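Local coordinates for protein twin-arginine translocation pathway signal (Rhodoferax ferrireducens, PDB 5IM2) that probably captures benzoate or a related carboxylate outside the cytoplasm as the solute-binding component of a TRAP transporter, at residues Q179-A183 with Y318-E324; E336-V340 with L353-R358. One frame throughout, in Å; residues are numbered along the deposited sequence. Where two conformers were deposited one is given.

Contact 1: Q179-A183 with Y318-E324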
ATOM      1  N   GLN A 179     -17.777  -5.274 -16.995  1.00 24.23           N
ATOM      2  CA  GLN A 179     -18.030  -5.644 -15.610  1.00 23.72           C
ATOM      3  C   GLN A 179     -17.350  -6.966 -15.275  1.00 26.07           C
ATOM      4  O   GLN A 179     -17.424  -7.930 -16.038  1.00 24.83           O
ATOM      5  CB  GLN A 179     -19.524  -5.757 -15.369  1.00 34.96           C
ATOM      6  CG  GLN A 179     -19.885  -6.175 -13.958  1.00 36.43           C
ATOM      7  CD  GLN A 179     -21.377  -6.067 -13.714  1.00 42.17           C
ATOM      8  OE1 GLN A 179     -22.177  -6.770 -14.346  1.00 49.27           O
ATOM      9  NE2 GLN A 179     -21.763  -5.176 -12.806  1.00 31.93           N
ATOM     10  N   ILE A 180     -16.711  -7.018 -14.110  1.00 21.17           N
ATOM     11  CA  ILE A 180     -15.987  -8.201 -13.650  1.00 20.08           C
ATOM     12  C   ILE A 180     -16.883  -8.934 -12.655  1.00 22.06           C
ATOM     13  O   ILE A 180     -16.965  -8.562 -11.482  1.00 26.01           O
ATOM     14  CB  ILE A 180     -14.640  -7.832 -13.015  1.00 25.93           C
ATOM     15  CG1 ILE A 180     -13.790  -6.959 -13.955  1.00 23.67           C
ATOM     16  CG2 ILE A 180     -13.893  -9.090 -12.600  1.00 21.24           C
ATOM     17  CD1 ILE A 180     -13.589  -7.538 -15.309  1.00 28.85           C
ATOM     18  N   LYS A 181     -17.583  -9.971 -13.108  1.00 25.67           N
ATOM     19  CA  LYS A 181     -18.347 -10.804 -12.186  1.00 23.49           C
ATOM     20  C   LYS A 181     -17.610 -12.078 -11.807  1.00 31.61           C
ATOM     21  O   LYS A 181     -17.700 -12.527 -10.658  1.00 25.72           O
ATOM     22  CB  LYS A 181     -19.702 -11.166 -12.784  1.00 39.59           C
ATOM     23  CG  LYS A 181     -20.756 -10.101 -12.608  1.00 53.01           C
ATOM     24  CD  LYS A 181     -22.077 -10.625 -13.127  1.00 59.97           C
ATOM     25  CE  LYS A 181     -23.258  -9.908 -12.527  1.00 62.56           C
ATOM     26  NZ  LYS A 181     -24.490 -10.702 -12.758  1.00 63.67           N
ATOM     27  N   THR A 182     -16.883 -12.671 -12.756  1.00 31.14           N
ATOM     28  CA  THR A 182     -16.061 -13.849 -12.524  1.00 30.43           C
ATOM     29  C   THR A 182     -14.659 -13.615 -13.077  1.00 31.58           C
ATOM     30  O   THR A 182     -14.418 -12.688 -13.855  1.00 23.62           O
ATOM     31  CB  THR A 182     -16.663 -15.088 -13.202  1.00 32.19           C
ATOM     32  OG1 THR A 182     -16.629 -14.899 -14.621  1.00 31.48           O
ATOM     33  CG2 THR A 182     -18.103 -15.296 -12.786  1.00 36.24           C
ATOM     34  N   ALA A 183     -13.735 -14.512 -12.714  1.00 29.97           N
ATOM     35  CA  ALA A 183     -12.360 -14.381 -13.189  1.00 27.02           C
ATOM     36  C   ALA A 183     -12.259 -14.422 -14.710  1.00 31.60           C
ATOM     37  O   ALA A 183     -11.392 -13.757 -15.283  1.00 26.31           O
ATOM     38  CB  ALA A 183     -11.479 -15.475 -12.581  1.00 36.42           C
ATOM     39  N   TYR A 318     -20.354  -3.670  -8.185  1.00 28.23           N
ATOM     40  CA  TYR A 318     -20.745  -5.050  -7.958  1.00 27.46           C
ATOM     41  C   TYR A 318     -19.878  -5.623  -6.847  1.00 25.46           C
ATOM     42  O   TYR A 318     -18.682  -5.324  -6.768  1.00 23.78           O
ATOM     43  CB  TYR A 318     -20.585  -5.861  -9.238  1.00 26.16           C
ATOM     44  CG  TYR A 318     -20.874  -7.339  -9.107  1.00 27.92           C
ATOM     45  CD1 TYR A 318     -22.176  -7.803  -9.013  1.00 33.21           C
ATOM     46  CD2 TYR A 318     -19.842  -8.274  -9.088  1.00 29.19           C
ATOM     47  CE1 TYR A 318     -22.445  -9.152  -8.901  1.00 34.90           C
ATOM     48  CE2 TYR A 318     -20.102  -9.631  -8.974  1.00 24.09           C
ATOM     49  CZ  TYR A 318     -21.404 -10.066  -8.877  1.00 30.30           C
ATOM     50  OH  TYR A 318     -21.685 -11.414  -8.776  1.00 29.00           O
ATOM     51  N   ALA A 319     -20.485  -6.433  -5.984  1.00 22.92           N
ATOM     52  CA  ALA A 319     -19.762  -7.125  -4.930  1.00 20.96           C
ATOM     53  C   ALA A 319     -19.691  -8.604  -5.278  1.00 27.27           C
ATOM     54  O   ALA A 319     -20.722  -9.276  -5.384  1.00 28.92           O
ATOM     55  CB  ALA A 319     -20.422  -6.937  -3.569  1.00 24.16           C
ATOM     56  N   ILE A 320     -18.471  -9.104  -5.426  1.00 28.72           N
ATOM     57  CA  ILE A 320     -18.238 -10.504  -5.752  1.00 21.46           C
ATOM     58  C   ILE A 320     -18.513 -11.335  -4.497  1.00 25.88           C
ATOM     59  O   ILE A 320     -17.855 -11.132  -3.463  1.00 24.53           O
ATOM     60  CB  ILE A 320     -16.805 -10.707  -6.278  1.00 20.25           C
ATOM     61  CG1 ILE A 320     -16.662 -10.053  -7.649  1.00 22.48           C
ATOM     62  CG2 ILE A 320     -16.445 -12.191  -6.384  1.00 23.33           C
ATOM     63  CD1 ILE A 320     -15.196  -9.851  -8.068  1.00 24.42           C
ATOM     64  N   PRO A 321     -19.472 -12.258  -4.540  1.00 25.30           N
ATOM     65  CA  PRO A 321     -19.822 -13.037  -3.345  1.00 25.30           C
ATOM     66  C   PRO A 321     -18.728 -14.021  -2.953  1.00 29.13           C
ATOM     67  O   PRO A 321     -17.831 -14.355  -3.729  1.00 26.10           O
ATOM     68  CB  PRO A 321     -21.106 -13.769  -3.756  1.00 32.18           C
ATOM     69  CG  PRO A 321     -21.064 -13.816  -5.239  1.00 35.88           C
ATOM     70  CD  PRO A 321     -20.317 -12.599  -5.695  1.00 24.53           C
ATOM     71  N   ALA A 322     -18.818 -14.476  -1.701  1.00 26.56           N
ATOM     72  CA  ALA A 322     -17.774 -15.332  -1.133  1.00 28.20           C
ATOM     73  C   ALA A 322     -17.572 -16.602  -1.947  1.00 31.92           C
ATOM     74  O   ALA A 322     -16.441 -17.105  -2.041  1.00 29.56           O
ATOM     75  CB  ALA A 322     -18.140 -15.703   0.310  1.00 29.88           C
ATOM     76  N   LEU A 323     -18.661 -17.143  -2.510  1.00 30.87           N
ATOM     77  CA  LEU A 323     -18.606 -18.379  -3.291  1.00 28.26           C
ATOM     78  C   LEU A 323     -17.786 -18.203  -4.561  1.00 30.72           C
ATOM     79  O   LEU A 323     -16.967 -19.063  -4.902  1.00 37.79           O
ATOM     80  CB  LEU A 323     -20.021 -18.838  -3.648  1.00 35.11           C
ATOM     81  CG  LEU A 323     -20.117 -20.195  -4.345  1.00 40.07           C
ATOM     82  CD1 LEU A 323     -19.753 -21.337  -3.384  1.00 46.82           C
ATOM     83  CD2 LEU A 323     -21.514 -20.377  -4.925  1.00 41.63           C
ATOM     84  N   GLU A 324     -18.007 -17.108  -5.288  1.00 35.12           N
ATOM     85  CA  GLU A 324     -17.159 -16.812  -6.438  1.00 33.81           C
ATOM     86  C   GLU A 324     -15.755 -16.417  -6.008  1.00 34.59           C
ATOM     87  O   GLU A 324     -14.775 -16.721  -6.702  1.00 29.84           O
ATOM     88  CB  GLU A 324     -17.784 -15.702  -7.283  1.00 40.81           C
ATOM     89  CG  GLU A 324     -16.903 -15.235  -8.462  1.00 48.18           C
ATOM     90  CD  GLU A 324     -16.619 -16.327  -9.496  1.00 40.57           C
ATOM     91  OE1 GLU A 324     -17.364 -17.323  -9.549  1.00 36.38           O
ATOM     92  OE2 GLU A 324     -15.638 -16.183 -10.260  1.00 45.17           O
TER
HETATM   93  O   HOH W   1     -19.695 -13.126  -9.093  1.00 30.88           O

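Contact 2: E336-V340 with L353-R358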
ATOM      1  N   GLU A 336       1.332 -17.704  -3.869  1.00 17.78           N
ATOM      2  CA  GLU A 336       2.070 -17.823  -2.608  1.00 17.95           C
ATOM      3  C   GLU A 336       3.083 -18.959  -2.651  1.00 18.20           C
ATOM      4  O   GLU A 336       4.134 -18.849  -2.020  1.00 20.80           O
ATOM      5  CB  GLU A 336       1.113 -18.013  -1.423  1.00 24.01           C
ATOM      6  CG  GLU A 336       0.516 -19.358  -1.317  1.00 27.68           C
ATOM      7  CD  GLU A 336      -0.348 -19.476  -0.081  1.00 48.80           C
ATOM      8  OE1 GLU A 336      -0.843 -18.427   0.385  1.00 50.11           O
ATOM      9  OE2 GLU A 336      -0.518 -20.603   0.433  1.00 62.22           O
ATOM     10  N   VAL A 337       2.777 -20.052  -3.364  1.00 19.39           N
ATOM     11  CA  VAL A 337       3.735 -21.144  -3.547  1.00 21.81           C
ATOM     12  C   VAL A 337       4.988 -20.648  -4.268  1.00 22.66           C
ATOM     13  O   VAL A 337       6.131 -20.941  -3.871  1.00 20.97           O
ATOM     14  CB  VAL A 337       3.052 -22.292  -4.314  1.00 24.52           C
ATOM     15  CG1 VAL A 337       4.066 -23.320  -4.788  1.00 31.42           C
ATOM     16  CG2 VAL A 337       2.008 -22.925  -3.398  1.00 21.84           C
ATOM     17  N   ALA A 338       4.793 -19.880  -5.336  1.00 19.28           N
ATOM     18  CA  ALA A 338       5.925 -19.316  -6.064  1.00 26.20           C
ATOM     19  C   ALA A 338       6.725 -18.317  -5.232  1.00 22.82           C
ATOM     20  O   ALA A 338       7.948 -18.218  -5.392  1.00 19.75           O
ATOM     21  CB  ALA A 338       5.418 -18.655  -7.342  1.00 26.32           C
ATOM     22  N   TRP A 339       6.059 -17.545  -4.372  1.00 16.67           N
ATOM     23  CA  TRP A 339       6.764 -16.595  -3.519  1.00 20.94           C
ATOM     24  C   TRP A 339       7.653 -17.322  -2.507  1.00 18.03           C
ATOM     25  O   TRP A 339       8.801 -16.920  -2.275  1.00 17.98           O
ATOM     26  CB  TRP A 339       5.739 -15.689  -2.826  1.00 15.31           C
ATOM     27  CG  TRP A 339       6.366 -14.663  -1.923  1.00 15.27           C
ATOM     28  CD1 TRP A 339       6.822 -13.439  -2.287  1.00 16.79           C
ATOM     29  CD2 TRP A 339       6.635 -14.791  -0.515  1.00 18.43           C
ATOM     30  NE1 TRP A 339       7.377 -12.795  -1.206  1.00 17.77           N
ATOM     31  CE2 TRP A 339       7.276 -13.596  -0.106  1.00 16.82           C
ATOM     32  CE3 TRP A 339       6.413 -15.804   0.435  1.00 15.11           C
ATOM     33  CZ2 TRP A 339       7.698 -13.378   1.219  1.00 17.27           C
ATOM     34  CZ3 TRP A 339       6.830 -15.591   1.740  1.00 18.56           C
ATOM     35  CH2 TRP A 339       7.475 -14.371   2.115  1.00 14.69           C
ATOM     36  N   VAL A 340       7.134 -18.393  -1.894  1.00 18.44           N
ATOM     37  CA  VAL A 340       7.942 -19.181  -0.967  1.00 20.71           C
ATOM     38  C   VAL A 340       9.180 -19.710  -1.669  1.00 18.19           C
ATOM     39  O   VAL A 340      10.300 -19.644  -1.141  1.00 22.65           O
ATOM     40  CB  VAL A 340       7.086 -20.306  -0.362  1.00 21.24           C
ATOM     41  CG1 VAL A 340       7.974 -21.409   0.277  1.00 26.88           C
ATOM     42  CG2 VAL A 340       6.124 -19.705   0.656  1.00 16.92           C
ATOM     43  N   LEU A 353       8.510 -17.550   6.754  1.00 18.53           N
ATOM     44  CA  LEU A 353       8.008 -16.185   6.624  1.00 19.62           C
ATOM     45  C   LEU A 353       6.503 -16.164   6.395  1.00 18.74           C
ATOM     46  O   LEU A 353       5.785 -15.318   6.945  1.00 17.21           O
ATOM     47  CB  LEU A 353       8.731 -15.465   5.489  1.00 18.92           C
ATOM     48  CG  LEU A 353      10.228 -15.210   5.746  1.00 16.72           C
ATOM     49  CD1 LEU A 353      10.841 -14.723   4.475  1.00 21.49           C
ATOM     50  CD2 LEU A 353      10.484 -14.192   6.917  1.00 23.08           C
ATOM     51  N   LEU A 354       6.004 -17.082   5.573  1.00 16.42           N
ATOM     52  CA  LEU A 354       4.574 -17.097   5.287  1.00 18.05           C
ATOM     53  C   LEU A 354       3.774 -17.563   6.498  1.00 17.48           C
ATOM     54  O   LEU A 354       2.704 -17.008   6.799  1.00 17.75           O
ATOM     55  CB  LEU A 354       4.303 -17.981   4.079  1.00 19.42           C
ATOM     56  CG  LEU A 354       2.831 -18.174   3.699  1.00 19.55           C
ATOM     57  CD1 LEU A 354       2.192 -16.871   3.289  1.00 20.79           C
ATOM     58  CD2 LEU A 354       2.704 -19.179   2.576  1.00 23.98           C
ATOM     59  N   THR A 355       4.296 -18.566   7.203  1.00 14.99           N
ATOM     60  CA  THR A 355       3.693 -19.059   8.440  1.00 17.45           C
ATOM     61  C   THR A 355       3.617 -17.948   9.482  1.00 17.17           C
ATOM     62  O   THR A 355       2.564 -17.730  10.111  1.00 18.20           O
ATOM     63  CB  THR A 355       4.502 -20.269   8.943  1.00 21.17           C
ATOM     64  OG1 THR A 355       4.438 -21.310   7.968  1.00 25.70           O
ATOM     65  CG2 THR A 355       3.958 -20.825  10.239  1.00 23.96           C
ATOM     66  N   THR A 356       4.713 -17.211   9.655  1.00 17.41           N
ATOM     67  CA  THR A 356       4.701 -16.127  10.619  1.00 17.65           C
ATOM     68  C   THR A 356       3.699 -15.061  10.196  1.00 15.20           C
ATOM     69  O   THR A 356       2.950 -14.547  11.041  1.00 15.33           O
ATOM     70  CB  THR A 356       6.125 -15.567  10.766  1.00 14.96           C
ATOM     71  OG1 THR A 356       6.964 -16.535  11.447  1.00 17.53           O
ATOM     72  CG2 THR A 356       6.161 -14.266  11.498  1.00 17.97           C
ATOM     73  N   ALA A 357       3.680 -14.701   8.907  1.00 15.50           N
ATOM     74  CA  ALA A 357       2.803 -13.611   8.481  1.00 15.50           C
ATOM     75  C   ALA A 357       1.339 -13.927   8.781  1.00 16.69           C
ATOM     76  O   ALA A 357       0.597 -13.074   9.294  1.00 16.15           O
ATOM     77  CB  ALA A 357       3.004 -13.312   6.996  1.00 16.65           C
ATOM     78  N   ARG A 358       0.904 -15.150   8.491  0.53 14.56           N
ATOM     79  CA  ARG A 358      -0.483 -15.501   8.777  0.53 17.49           C
ATOM     80  C   ARG A 358      -0.755 -15.461  10.271  0.53 16.17           C
ATOM     81  O   ARG A 358      -1.798 -14.959  10.707  0.53 16.85           O
ATOM     82  CB  ARG A 358      -0.805 -16.877   8.195  0.53 19.83           C
ATOM     83  CG  ARG A 358      -0.832 -16.823   6.675  0.53 25.88           C
ATOM     84  CD  ARG A 358      -1.546 -18.006   6.093  0.53 34.32           C
ATOM     85  NE  ARG A 358      -1.965 -17.749   4.718  0.53 34.37           N
ATOM     86  CZ  ARG A 358      -1.562 -18.436   3.650  0.53 33.55           C
ATOM     87  NH1 ARG A 358      -0.707 -19.457   3.750  0.53 20.75           N
ATOM     88  NH2 ARG A 358      -2.046 -18.093   2.464  0.53 36.98           N
TER

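Contact 1: Q179-A183 with Y318-E324
The aliphatic chain of K181 lies across one face of the Y318 ring in a CH-pi contact, and these two residues bury the most surface. K181 CG sits 3.9 Å from the ring centroid, 19° off the normal and displaced toward the CE2-CZ bond, while CE, on the same side of the ring, comes within 3.8 Å of Y318 CE1. Y318 turns its CG anti to the backbone N (chi1 176°), which swings the ring off the strand and against the lysine chain. At the ring's edge, in its plane, a water joins the two residues: it donates to K181 O at 2.6 Å and hydrogen-bonds Y318 OH. A leucine here would probably cost the lysine its flat platform and leave the water without its hydroxyl partner. E324 CG lies 3.6 Å from K181 O, and the bend at chi2 (62°) carries the carboxylate to T182, with E324 OE2 3.3 Å from T182 CB. It meets T182 carbons, whereas T182 N and K181 N are hydrogen-bonded to D185 OD2. Strand 316-320, outermost in the six-stranded mixed sheet, and the start of helix 322-332 are covered by the loop after strand 171-175, in a type II periplasmic binding protein fold.

Contact 2: E336-V340 with L353-R358
E336 and R358 form a salt bridge between helices 334-345 and 350-367. R358 NH2 donates to E336 OE1 at 2.4 Å; the separation is shorter than a normal hydrogen bond and the arginine was modelled in two conformers, so this salt bridge holds for the conformer given and its detailed geometry is doubtful. The carboxylate comes to the edge of the guanidinium with the two planes turned 51° apart, a poor match for a two-pronged pairing. R358 stretches out from CG to NE to get there, passing L354, whose CD1 lies over one face of the guanidinium.

Next to this charged pair the contact is apolar. L354 CD2 packs 4.0 Å from V340 CG2 and also touches E336 CD, so the leucine serves both the acid's chain and the apolar side chains beside it. W339, with CG anti to its backbone N (chi1 -180°), extends its six-membered ring between the helices; CH2, at the ring edge, meets L353 CB at 3.8 Å. The indole's NE1 gives a weak hydrogen bond to P124 O, which provides for the polar atom of this buried ring. Three i to i+4 helix bonds lie within the segments: V340 N to E336 O, A357 N to L353 O and R358 N to L354 O. With Y148 of helix 138-152 against both W339 and L353, the contact is a helix-helix interface of two consecutive helices joined by a short loop, in which segments 336-340 and 353-358 are inclined at 126° between their N-to-C directions.

In the fold
Contacts 1 and 2 follow one another along the chain, and helix 322-332, where contact 1 ends, leads directly into helix 334-345, where contact 2 begins. They do not touch: their nearest atoms are about 15 Å apart and their centres 26 Å. Contact 1 is partly buried and ties a loop to an outer strand and the helix after it, relying on a lysine chain over a tyrosine and a bridging water. Contact 2 is the more buried, joining two helices through leucine, valine and tryptophan, with a salt bridge added at its exposed margin. The first forms no ion pair across its segments, its glutamate carboxylate lying against threonine carbons; the second does.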